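Local coordinates for protein TonB-dependent siderophore receptor (Pseudomonas aeruginosa 39016, PDB 5NEC) that probably takes up ferric siderophores, and siderophore-drug conjugates, across the outer membrane in a TonB-dependent manner as a plugged beta-barrel receptor, at residues F122-I127 with L147-K152; L191-H196 with W211-S216. All coordinates share one frame; numbering follows the deposited sequence.

Contact 1: F122-I127 with L147-K152; sequences FNLEQI and LNLVSK
K152 closes one end of this contact by running its extended chain across the backbone of F122-L124. Its NZ donates to F122 O at 3.0 Å. Its backbone N gives a nearly straight bond to N123 O, 2.8 Å long. Two residues along each strand, V150 O accepts the amide of E125 N at 2.8 Å, and V150 N donates to Q126 O. The tight apolar side is made by L124, I127 and L149: L124 CD2 meets L149 CB at 3.9 Å with the two chains crossing obliquely, and L149 CD2 lies alongside I127 CG2 at 4.0 Å. Helix 70-74 packs against I127 and L149 here. The other side, with E125, Q126 and V150, is partly exposed. Q126, with CG wedged between its backbone N and carbonyl carbon (chi1 66°), lays CG beside V150 CG2 at 3.7 Å and turns NE2 to E128. E125 OE1 approaches the aliphatic CG of K152 but is 6.1 Å from K152 NZ, while E125 OE2 has a long, weak ion pair with K59. K152 NZ instead forms a salt bridge with D177 of the barrel. One lysine thus bridges the F122 carbonyl of the plug and the D177 carboxylate of the barrel, a pairing consistent with a charged lysine.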
ATOM      1  N   PHE A 122     -10.510   2.840  -6.376  1.00 51.92           N
ATOM      2  CA  PHE A 122     -11.923   2.981  -6.813  1.00 51.63           C
ATOM      3  C   PHE A 122     -12.846   1.889  -6.265  1.00 52.60           C
ATOM      4  O   PHE A 122     -13.997   2.176  -5.969  1.00 53.79           O
ATOM      5  CB  PHE A 122     -12.086   3.086  -8.355  1.00 51.03           C
ATOM      6  CG  PHE A 122     -12.133   1.745  -9.083  1.00 52.39           C
ATOM      7  CD1 PHE A 122     -10.971   0.996  -9.283  1.00 50.78           C
ATOM      8  CD2 PHE A 122     -13.324   1.248  -9.586  1.00 51.70           C
ATOM      9  CE1 PHE A 122     -10.997  -0.222  -9.947  1.00 50.34           C
ATOM     10  CE2 PHE A 122     -13.360   0.019 -10.249  1.00 51.90           C
ATOM     11  CZ  PHE A 122     -12.195  -0.715 -10.440  1.00 51.26           C
ATOM     12  N   ASN A 123     -12.338   0.665  -6.092  1.00 53.34           N
ATOM     13  CA  ASN A 123     -13.142  -0.442  -5.562  1.00 54.50           C
ATOM     14  C   ASN A 123     -13.035  -0.661  -4.045  1.00 54.04           C
ATOM     15  O   ASN A 123     -13.511  -1.678  -3.547  1.00 53.88           O
ATOM     16  CB  ASN A 123     -12.780  -1.734  -6.299  1.00 55.55           C
ATOM     17  CG  ASN A 123     -13.872  -2.794  -6.202  1.00 57.69           C
ATOM     18  OD1 ASN A 123     -15.072  -2.501  -6.350  1.00 57.45           O
ATOM     19  ND2 ASN A 123     -13.462  -4.034  -5.937  1.00 58.45           N
ATOM     20  N   LEU A 124     -12.455   0.283  -3.298  1.00 53.42           N
ATOM     21  CA  LEU A 124     -12.247   0.091  -1.851  1.00 52.91           C
ATOM     22  C   LEU A 124     -13.198   0.904  -0.969  1.00 54.98           C
ATOM     23  O   LEU A 124     -13.540   2.039  -1.274  1.00 55.43           O
ATOM     24  CB  LEU A 124     -10.803   0.414  -1.466  1.00 51.75           C
ATOM     25  CG  LEU A 124      -9.702  -0.372  -2.191  1.00 49.56           C
ATOM     26  CD1 LEU A 124      -8.343   0.008  -1.641  1.00 49.31           C
ATOM     27  CD2 LEU A 124      -9.923  -1.875  -2.095  1.00 48.35           C
ATOM     28  N   GLU A 125     -13.602   0.290   0.135  1.00 57.29           N
ATOM     29  CA  GLU A 125     -14.421   0.916   1.169  1.00 59.37           C
ATOM     30  C   GLU A 125     -13.510   1.621   2.167  1.00 58.57           C
ATOM     31  O   GLU A 125     -13.758   2.769   2.545  1.00 58.64           O
ATOM     32  CB  GLU A 125     -15.249  -0.162   1.884  1.00 61.93           C
ATOM     33  CG  GLU A 125     -16.376   0.351   2.767  1.00 66.38           C
ATOM     34  CD  GLU A 125     -17.538   0.963   1.993  1.00 70.10           C
ATOM     35  OE1 GLU A 125     -17.825   0.548   0.835  1.00 71.42           O
ATOM     36  OE2 GLU A 125     -18.184   1.862   2.576  1.00 72.41           O
ATOM     37  N   GLN A 126     -12.458   0.916   2.586  1.00 55.05           N
ATOM     38  CA  GLN A 126     -11.508   1.421   3.573  1.00 53.84           C
ATOM     39  C   GLN A 126     -10.202   0.613   3.547  1.00 53.01           C
ATOM     40  O   GLN A 126     -10.146  -0.485   2.994  1.00 52.69           O
ATOM     41  CB  GLN A 126     -12.117   1.383   4.988  1.00 53.16           C
ATOM     42  CG  GLN A 126     -12.387  -0.025   5.491  1.00 53.64           C
ATOM     43  CD  GLN A 126     -13.343  -0.087   6.679  1.00 53.68           C
ATOM     44  OE1 GLN A 126     -14.257   0.734   6.833  1.00 52.85           O
ATOM     45  NE2 GLN A 126     -13.126  -1.076   7.535  1.00 53.38           N
ATOM     46  N   ILE A 127      -9.176   1.178   4.186  1.00 50.78           N
ATOM     47  CA  ILE A 127      -7.845   0.589   4.260  1.00 50.92           C
ATOM     48  C   ILE A 127      -7.473   0.376   5.731  1.00 50.51           C
ATOM     49  O   ILE A 127      -7.393   1.331   6.494  1.00 50.34           O
ATOM     50  CB  ILE A 127      -6.816   1.509   3.559  1.00 50.14           C
ATOM     51  CG1 ILE A 127      -7.165   1.648   2.070  1.00 50.29           C
ATOM     52  CG2 ILE A 127      -5.397   0.995   3.723  1.00 49.42           C
ATOM     53  CD1 ILE A 127      -6.700   2.956   1.475  1.00 51.88           C
ATOM     54  N   LEU A 147      -1.399  -4.558   5.572  1.00 48.02           N
ATOM     55  CA  LEU A 147      -2.472  -3.753   4.998  1.00 47.87           C
ATOM     56  C   LEU A 147      -3.592  -4.704   4.643  1.00 47.28           C
ATOM     57  O   LEU A 147      -3.345  -5.734   4.027  1.00 47.54           O
ATOM     58  CB  LEU A 147      -2.025  -3.031   3.726  1.00 48.47           C
ATOM     59  CG  LEU A 147      -0.809  -2.102   3.783  1.00 50.13           C
ATOM     60  CD1 LEU A 147      -0.502  -1.545   2.409  1.00 49.96           C
ATOM     61  CD2 LEU A 147      -1.053  -0.963   4.752  1.00 51.67           C
ATOM     62  N   ASN A 148      -4.809  -4.363   5.049  1.00 46.62           N
ATOM     63  CA  ASN A 148      -5.998  -5.063   4.620  1.00 46.47           C
ATOM     64  C   ASN A 148      -6.946  -4.110   3.889  1.00 45.79           C
ATOM     65  O   ASN A 148      -7.497  -3.175   4.484  1.00 46.58           O
ATOM     66  CB  ASN A 148      -6.713  -5.723   5.805  1.00 47.14           C
ATOM     67  CG  ASN A 148      -7.844  -6.632   5.361  1.00 46.62           C
ATOM     68  OD1 ASN A 148      -7.737  -7.339   4.348  1.00 46.63           O
ATOM     69  ND2 ASN A 148      -8.944  -6.591   6.091  1.00 48.50           N
ATOM     70  N   LEU A 149      -7.132  -4.380   2.599  1.00 45.66           N
ATOM     71  CA  LEU A 149      -7.939  -3.558   1.721  1.00 47.38           C
ATOM     72  C   LEU A 149      -9.350  -4.134   1.619  1.00 48.03           C
ATOM     73  O   LEU A 149      -9.526  -5.223   1.068  1.00 50.14           O
ATOM     74  CB  LEU A 149      -7.292  -3.497   0.333  1.00 47.22           C
ATOM     75  CG  LEU A 149      -5.805  -3.175   0.261  1.00 47.54           C
ATOM     76  CD1 LEU A 149      -5.444  -2.928  -1.192  1.00 48.41           C
ATOM     77  CD2 LEU A 149      -5.431  -1.989   1.132  1.00 48.21           C
ATOM     78  N   VAL A 150     -10.339  -3.409   2.135  1.00 47.42           N
ATOM     79  CA  VAL A 150     -11.724  -3.888   2.148  1.00 49.49           C
ATOM     80  C   VAL A 150     -12.433  -3.488   0.835  1.00 48.92           C
ATOM     81  O   VAL A 150     -12.576  -2.301   0.545  1.00 48.27           O
ATOM     82  CB  VAL A 150     -12.492  -3.329   3.384  1.00 51.57           C
ATOM     83  CG1 VAL A 150     -13.887  -3.943   3.503  1.00 51.73           C
ATOM     84  CG2 VAL A 150     -11.693  -3.571   4.671  1.00 51.19           C
ATOM     85  N   SER A 151     -12.855  -4.475   0.041  1.00 47.85           N
ATOM     86  CA  SER A 151     -13.552  -4.237  -1.236  1.00 49.25           C
ATOM     87  C   SER A 151     -14.969  -3.756  -1.048  1.00 51.71           C
ATOM     88  O   SER A 151     -15.664  -4.211  -0.144  1.00 53.56           O
ATOM     89  CB  SER A 151     -13.685  -5.522  -2.045  1.00 49.52           C
ATOM     90  OG  SER A 151     -12.438  -5.996  -2.462  1.00 52.72           O
ATOM     91  N   LYS A 152     -15.415  -2.882  -1.938  1.00 55.15           N
ATOM     92  CA  LYS A 152     -16.840  -2.600  -2.095  1.00 58.25           C
ATOM     93  C   LYS A 152     -17.534  -3.878  -2.581  1.00 59.53           C
ATOM     94  O   LYS A 152     -17.080  -4.476  -3.547  1.00 59.92           O
ATOM     95  CB  LYS A 152     -17.048  -1.494  -3.117  1.00 57.03           C
ATOM     96  CG  LYS A 152     -16.611  -0.135  -2.628  1.00 58.05           C
ATOM     97  CD  LYS A 152     -16.689   0.843  -3.781  1.00 57.83           C
ATOM     98  CE  LYS A 152     -16.135   2.196  -3.405  1.00 57.77           C
ATOM     99  NZ  LYS A 152     -16.428   3.112  -4.540  1.00 59.42           N
TER

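Contact 2: L191-H196 with W211-S216; sequences LNLLKH and WGVAPS
V213 CG2 sits between two leucines of the neighbouring strand, 3.7 Å from L193 CD2 and 3.9 Å from L191 CD1. L193 lies side by side with V213, its tip turned to the valine. L191 has CG anti to the backbone N (chi1 -176°), which lays CD1 over its cross-strand partner P215 and lets it reach diagonally to V213 CG2. The other face carries N192, L194 and A214. N192 CB faces A214 CB at 4.0 Å, and L194 CB lies over the backbone of G212, which brings no side chain to meet it. W211 touches by its base: CB is 3.2 Å from L194 O, and with CG between the backbone N and the carbonyl carbon (chi1 60°) the indole is carried away from the partner strand, to meet the ring of H233 on strand 225-238.

Behind these side chains, two pairs of backbone bonds fix the register. N192 and A214 exchange N-H and C=O, as do L194 and G212. The bond from A214 N to N192 O is 2.8 Å long, that from N192 N to A214 O 3.0 Å. The strands run antiparallel at 178°, their axes 4.5 Å apart at closest.

Further out, backbone bonds of L191, L193 and K195 tie the pair to strand 172-182, and a backbone bond joins W211 to E235 of strand 225-238. L194 and N192 both pack against F122 of the plug, while L191, L193 and V213 lie on the partly exposed opposite face. This is an antiparallel hairpin, strands 187-200 and 206-219, in the wall of the transmembrane beta-barrel characteristic of TonB-dependent receptors.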
ATOM      1  N   LEU A 191     -21.842  -2.682  -9.640  1.00 55.14           N
ATOM      2  CA  LEU A 191     -20.839  -2.494 -10.682  1.00 54.96           C
ATOM      3  C   LEU A 191     -20.056  -1.229 -10.370  1.00 55.99           C
ATOM      4  O   LEU A 191     -20.664  -0.175 -10.176  1.00 56.34           O
ATOM      5  CB  LEU A 191     -21.515  -2.377 -12.039  1.00 54.94           C
ATOM      6  CG  LEU A 191     -20.605  -2.277 -13.263  1.00 55.64           C
ATOM      7  CD1 LEU A 191     -19.655  -3.473 -13.351  1.00 55.21           C
ATOM      8  CD2 LEU A 191     -21.424  -2.115 -14.540  1.00 55.43           C
ATOM      9  N   ASN A 192     -18.727  -1.349 -10.278  1.00 54.68           N
ATOM     10  CA  ASN A 192     -17.819  -0.199 -10.181  1.00 53.83           C
ATOM     11  C   ASN A 192     -16.993  -0.127 -11.457  1.00 50.78           C
ATOM     12  O   ASN A 192     -16.377  -1.113 -11.850  1.00 49.20           O
ATOM     13  CB  ASN A 192     -16.889  -0.309  -8.972  1.00 55.22           C
ATOM     14  CG  ASN A 192     -17.499   0.267  -7.723  1.00 59.94           C
ATOM     15  OD1 ASN A 192     -17.266   1.426  -7.388  1.00 66.90           O
ATOM     16  ND2 ASN A 192     -18.312  -0.528  -7.036  1.00 62.45           N
ATOM     17  N   LEU A 193     -16.981   1.047 -12.082  1.00 48.28           N
ATOM     18  CA  LEU A 193     -16.223   1.302 -13.293  1.00 47.39           C
ATOM     19  C   LEU A 193     -15.235   2.434 -13.076  1.00 45.46           C
ATOM     20  O   LEU A 193     -15.517   3.349 -12.309  1.00 44.27           O
ATOM     21  CB  LEU A 193     -17.175   1.697 -14.408  1.00 47.94           C
ATOM     22  CG  LEU A 193     -18.209   0.660 -14.812  1.00 48.72           C
ATOM     23  CD1 LEU A 193     -19.055   1.236 -15.930  1.00 49.65           C
ATOM     24  CD2 LEU A 193     -17.556  -0.660 -15.225  1.00 47.88           C
ATOM     25  N   LEU A 194     -14.108   2.379 -13.793  1.00 45.22           N
ATOM     26  CA  LEU A 194     -13.047   3.395 -13.694  1.00 44.59           C
ATOM     27  C   LEU A 194     -12.377   3.653 -15.037  1.00 44.25           C
ATOM     28  O   LEU A 194     -12.047   2.731 -15.746  1.00 41.15           O
ATOM     29  CB  LEU A 194     -11.970   2.963 -12.685  1.00 44.80           C
ATOM     30  CG  LEU A 194     -10.661   3.769 -12.691  1.00 45.66           C
ATOM     31  CD1 LEU A 194     -10.891   5.176 -12.168  1.00 46.78           C
ATOM     32  CD2 LEU A 194      -9.580   3.091 -11.877  1.00 45.49           C
ATOM     33  N   LYS A 195     -12.150   4.923 -15.354  1.00 46.60           N
ATOM     34  CA  LYS A 195     -11.252   5.324 -16.441  1.00 46.80           C
ATOM     35  C   LYS A 195     -10.406   6.479 -15.911  1.00 46.80           C
ATOM     36  O   LYS A 195     -10.964   7.475 -15.436  1.00 44.73           O
ATOM     37  CB  LYS A 195     -12.063   5.748 -17.660  1.00 48.10           C
ATOM     38  CG  LYS A 195     -11.255   6.092 -18.905  1.00 48.81           C
ATOM     39  CD  LYS A 195     -12.197   6.511 -20.036  1.00 50.41           C
ATOM     40  CE  LYS A 195     -11.473   7.088 -21.236  1.00 51.25           C
ATOM     41  NZ  LYS A 195     -10.496   6.108 -21.777  1.00 53.63           N
ATOM     42  N   HIS A 196      -9.077   6.328 -15.959  1.00 45.57           N
ATOM     43  CA  HIS A 196      -8.143   7.315 -15.399  1.00 44.79           C
ATOM     44  C   HIS A 196      -6.954   7.561 -16.341  1.00 45.00           C
ATOM     45  O   HIS A 196      -6.254   6.633 -16.725  1.00 44.68           O
ATOM     46  CB  HIS A 196      -7.650   6.842 -14.026  1.00 45.00           C
ATOM     47  CG  HIS A 196      -6.739   7.814 -13.337  1.00 45.69           C
ATOM     48  ND1 HIS A 196      -7.203   8.794 -12.490  1.00 45.31           N
ATOM     49  CD2 HIS A 196      -5.393   7.962 -13.373  1.00 45.28           C
ATOM     50  CE1 HIS A 196      -6.187   9.500 -12.029  1.00 44.55           C
ATOM     51  NE2 HIS A 196      -5.078   9.022 -12.560  1.00 44.41           N
ATOM     52  N   TRP A 211      -7.871   1.609 -16.578  1.00 47.22           N
ATOM     53  CA  TRP A 211      -9.296   1.456 -16.475  1.00 49.17           C
ATOM     54  C   TRP A 211      -9.601   0.166 -15.741  1.00 46.70           C
ATOM     55  O   TRP A 211      -8.793  -0.757 -15.718  1.00 43.15           O
ATOM     56  CB  TRP A 211      -9.955   1.515 -17.861  1.00 53.03           C
ATOM     57  CG  TRP A 211      -9.483   0.460 -18.768  1.00 58.06           C
ATOM     58  CD1 TRP A 211      -8.411   0.520 -19.609  1.00 61.15           C
ATOM     59  CD2 TRP A 211     -10.050  -0.844 -18.921  1.00 61.96           C
ATOM     60  NE1 TRP A 211      -8.274  -0.674 -20.283  1.00 63.94           N
ATOM     61  CE2 TRP A 211      -9.269  -1.529 -19.880  1.00 64.27           C
ATOM     62  CE3 TRP A 211     -11.150  -1.498 -18.344  1.00 64.92           C
ATOM     63  CZ2 TRP A 211      -9.556  -2.842 -20.291  1.00 65.50           C
ATOM     64  CZ3 TRP A 211     -11.438  -2.802 -18.743  1.00 66.11           C
ATOM     65  CH2 TRP A 211     -10.634  -3.466 -19.702  1.00 65.99           C
ATOM     66  N   GLY A 212     -10.776   0.134 -15.134  1.00 46.27           N
ATOM     67  CA  GLY A 212     -11.175  -0.965 -14.302  1.00 46.23           C
ATOM     68  C   GLY A 212     -12.664  -1.236 -14.331  1.00 46.26           C
ATOM     69  O   GLY A 212     -13.487  -0.339 -14.566  1.00 44.34           O
ATOM     70  N   VAL A 213     -12.985  -2.501 -14.074  1.00 46.79           N
ATOM     71  CA  VAL A 213     -14.354  -2.987 -13.999  1.00 47.98           C
ATOM     72  C   VAL A 213     -14.422  -3.974 -12.840  1.00 45.49           C
ATOM     73  O   VAL A 213     -13.620  -4.888 -12.766  1.00 42.63           O
ATOM     74  CB  VAL A 213     -14.816  -3.638 -15.316  1.00 49.80           C
ATOM     75  CG1 VAL A 213     -13.905  -4.753 -15.741  1.00 51.96           C
ATOM     76  CG2 VAL A 213     -16.246  -4.157 -15.198  1.00 51.34           C
ATOM     77  N   ALA A 214     -15.371  -3.753 -11.925  1.00 46.06           N
ATOM     78  CA  ALA A 214     -15.541  -4.576 -10.730  1.00 45.89           C
ATOM     79  C   ALA A 214     -17.006  -4.926 -10.562  1.00 46.11           C
ATOM     80  O   ALA A 214     -17.747  -4.194  -9.922  1.00 48.37           O
ATOM     81  CB  ALA A 214     -15.018  -3.844  -9.500  1.00 45.54           C
ATOM     82  N   PRO A 215     -17.440  -6.029 -11.169  1.00 46.16           N
ATOM     83  CA  PRO A 215     -18.804  -6.507 -10.910  1.00 45.92           C
ATOM     84  C   PRO A 215     -18.872  -7.349  -9.652  1.00 45.24           C
ATOM     85  O   PRO A 215     -17.899  -7.994  -9.297  1.00 42.70           O
ATOM     86  CB  PRO A 215     -19.112  -7.373 -12.119  1.00 46.82           C
ATOM     87  CG  PRO A 215     -17.767  -7.866 -12.568  1.00 46.53           C
ATOM     88  CD  PRO A 215     -16.799  -6.750 -12.281  1.00 45.30           C
ATOM     89  N   SER A 216     -20.038  -7.353  -9.016  1.00 46.54           N
ATOM     90  CA  SER A 216     -20.257  -8.040  -7.764  1.00 47.14           C
ATOM     91  C   SER A 216     -21.749  -8.449  -7.616  1.00 48.28           C
ATOM     92  O   SER A 216     -22.651  -7.692  -7.978  1.00 46.98           O
ATOM     93  CB  SER A 216     -19.846  -7.110  -6.645  1.00 47.74           C
ATOM     94  OG  SER A 216     -19.814  -7.791  -5.425  1.00 50.61           O
TER

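Overall arrangement
Contact 1 belongs to the plug and contact 2 to the barrel wall around it; their centres lie about 14 Å apart, and the residues touch directly. The F122 ring packs on the barrel strand, CE2 3.6 Å from N192 O and CD1 3.6 Å from L194 CD2. Beside it, N123 OD1 comes within 3.4 Å of A214 CB. K152 NZ lies 3.4 Å from N192 OD1, a packing distance, and D177 of the adjacent barrel strand 172-182 salt-bridges K152 and takes a weak hydrogen bond from N192. In sequence, 147-152 leads out of the plug sheet toward the first barrel strand, 159-167, and the hairpin of contact 2 follows.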